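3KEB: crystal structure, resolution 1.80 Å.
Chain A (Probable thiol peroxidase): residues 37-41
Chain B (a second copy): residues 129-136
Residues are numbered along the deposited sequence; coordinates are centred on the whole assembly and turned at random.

Chain A 37-41: QKHDA
Chain B, residues 129-136: EYPLSGYT

The contact joins a chain A loop entering a strand at A:Asp40 to a chain B segment without helix or strand, folded by a cis peptide before B:Pro131 (-100/14) and a type II turn from B:Leu132 (-114/22, m, t) to B:Tyr135 (-75/158, chi1 m). Two backbone hydrogen bonds, B:Leu132 N to B:Glu129 O at 3.0 Å and B:Tyr135 N to B:Leu132 O at 2.9 Å, close the folds. At B:Gly134 (phi/psi 89/-11) a CB would jam against B:Ser133 O, which calls for glycine.

A:Gln37 (-98/17) makes no direct contact, but one water donates to its O (2.9 Å) and hydrogen-bonds B:Tyr130 OH (2.9 Å), forming a bridge. No direct hydrogen bond crosses the stretches.

A:Lys38 (74/12, m, t, t, p) marks the register, its CA 5.5 Å from B:Pro131 CA. Its CB points toward chain B, 3.5 Å from B:Pro131 O and 4.0 Å from B:Pro131 CB. CE packs 3.9 Å from B:Leu132 CD2 and 3.7 Å from B:Tyr135 OH; NZ and that OH are hydrogen-bonded elsewhere in the structure. A:Lys38 O makes a non-bonded contact, 3.2 Å from CE2 of B:Tyr130 (-51/138, chi1 t, CB toward chain A), oblique to the ring.

A:His39 (-82/141, chi1 m) points CB away, yet its ring returns: CD2 lies 3.6 Å from B:Tyr130 OH, which sits at the imidazole edge, near its plane. A:Asp40 (-57/141, chi1 m) has a sideways CA-to-CB bond, but OD1 comes nearer, 4.4 Å from B:Tyr130 CD2.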

# COMPACT_ATOMS: atom_id res chain seq x y z
N GLN A 37 -9.88 -2.49 8.20
CA GLN A 37 -11.02 -1.58 8.37
C GLN A 37 -10.60 -0.19 8.78
O GLN A 37 -11.42 0.58 9.26
CB GLN A 37 -11.96 -2.14 9.43
CG GLN A 37 -12.50 -3.55 9.04
CD GLN A 37 -13.28 -4.21 10.18
OE1 GLN A 37 -12.71 -4.94 11.00
NE2 GLN A 37 -14.58 -3.90 10.26
N LYS A 38 -9.32 0.12 8.59
CA LYS A 38 -8.78 1.48 8.83
C LYS A 38 -8.61 1.89 10.30
O LYS A 38 -8.24 3.05 10.60
CB LYS A 38 -9.52 2.54 8.00
CG LYS A 38 -9.55 2.22 6.50
CD LYS A 38 -10.17 3.38 5.76
CE LYS A 38 -10.33 3.22 4.25
NZ LYS A 38 -11.28 2.08 3.87
N HIS A 39 -8.74 0.91 11.19
CA HIS A 39 -8.50 1.08 12.65
C HIS A 39 -7.04 0.99 13.03
O HIS A 39 -6.30 0.17 12.48
CB HIS A 39 -9.27 0.02 13.43
CG HIS A 39 -10.74 0.11 13.24
ND1 HIS A 39 -11.51 -0.96 12.86
CD2 HIS A 39 -11.58 1.17 13.34
CE1 HIS A 39 -12.77 -0.56 12.72
NE2 HIS A 39 -12.83 0.73 13.01
N ASP A 40 -6.64 1.84 13.96
CA ASP A 40 -5.29 1.77 14.53
C ASP A 40 -5.05 0.37 15.13
O ASP A 40 -5.95 -0.23 15.70
CB ASP A 40 -5.08 2.87 15.57
CG ASP A 40 -4.99 4.24 14.93
OD1 ASP A 40 -4.75 4.33 13.71
OD2 ASP A 40 -5.15 5.24 15.64
N ALA A 41 -3.84 -0.16 14.95
CA ALA A 41 -3.49 -1.49 15.46
C ALA A 41 -2.13 -1.37 16.14
O ALA A 41 -1.17 -0.89 15.53
CB ALA A 41 -3.38 -2.51 14.34
N GLU B 129 -4.65 12.07 9.51
CA GLU B 129 -5.56 11.80 10.59
C GLU B 129 -6.38 10.53 10.30
O GLU B 129 -6.75 10.28 9.17
CB GLU B 129 -6.50 12.98 10.72
CG GLU B 129 -6.98 13.29 12.04
CD GLU B 129 -7.20 14.81 12.21
OE1 GLU B 129 -8.36 15.24 12.09
OE2 GLU B 129 -6.20 15.56 12.44
N TYR B 130 -6.65 9.78 11.36
CA TYR B 130 -7.54 8.65 11.35
C TYR B 130 -8.87 9.09 10.71
O TYR B 130 -9.37 10.18 11.03
CB TYR B 130 -7.75 8.16 12.82
CG TYR B 130 -8.93 7.25 12.88
CD1 TYR B 130 -10.21 7.74 13.14
CD2 TYR B 130 -8.78 5.87 12.63
CE1 TYR B 130 -11.32 6.87 13.13
CE2 TYR B 130 -9.87 5.02 12.60
CZ TYR B 130 -11.15 5.51 12.88
OH TYR B 130 -12.24 4.64 12.86
N PRO B 131 -9.48 8.25 9.84
CA PRO B 131 -9.07 6.89 9.45
C PRO B 131 -8.32 6.83 8.11
O PRO B 131 -8.17 5.74 7.55
CB PRO B 131 -10.41 6.18 9.27
CG PRO B 131 -11.35 7.25 8.75
CD PRO B 131 -10.87 8.52 9.45
N LEU B 132 -7.88 7.96 7.59
CA LEU B 132 -7.24 8.01 6.25
C LEU B 132 -5.77 8.41 6.33
O LEU B 132 -5.17 8.79 5.34
CB LEU B 132 -8.01 8.87 5.26
CG LEU B 132 -9.39 8.47 4.79
CD1 LEU B 132 -9.90 9.44 3.79
CD2 LEU B 132 -9.46 7.04 4.17
N SER B 133 -5.19 8.21 7.50
CA SER B 133 -3.80 8.51 7.74
C SER B 133 -2.91 7.80 6.70
O SER B 133 -3.00 6.59 6.52
CB SER B 133 -3.40 8.08 9.14
OG SER B 133 -2.04 8.45 9.36
N GLY B 134 -2.12 8.58 5.98
CA GLY B 134 -1.22 8.03 4.94
C GLY B 134 -1.79 7.91 3.55
O GLY B 134 -1.04 7.64 2.63
N TYR B 135 -3.11 8.07 3.36
CA TYR B 135 -3.68 8.05 2.01
C TYR B 135 -3.40 9.32 1.25
O TYR B 135 -3.19 10.36 1.85
CB TYR B 135 -5.18 7.90 2.05
CG TYR B 135 -5.67 6.50 2.24
CD1 TYR B 135 -6.08 5.75 1.18
CD2 TYR B 135 -5.71 5.93 3.51
CE1 TYR B 135 -6.54 4.45 1.31
CE2 TYR B 135 -6.19 4.60 3.65
CZ TYR B 135 -6.60 3.90 2.54
OH TYR B 135 -7.05 2.61 2.66
N THR B 136 -3.46 9.23 -0.08
CA THR B 136 -3.42 10.45 -0.90
C THR B 136 -4.85 10.97 -0.99
O THR B 136 -5.72 10.26 -1.49
CB THR B 136 -2.89 10.19 -2.35
OG1 THR B 136 -3.68 9.20 -3.04
CG2 THR B 136 -1.44 9.74 -2.31
O HOH W 1 -12.44 2.96 10.52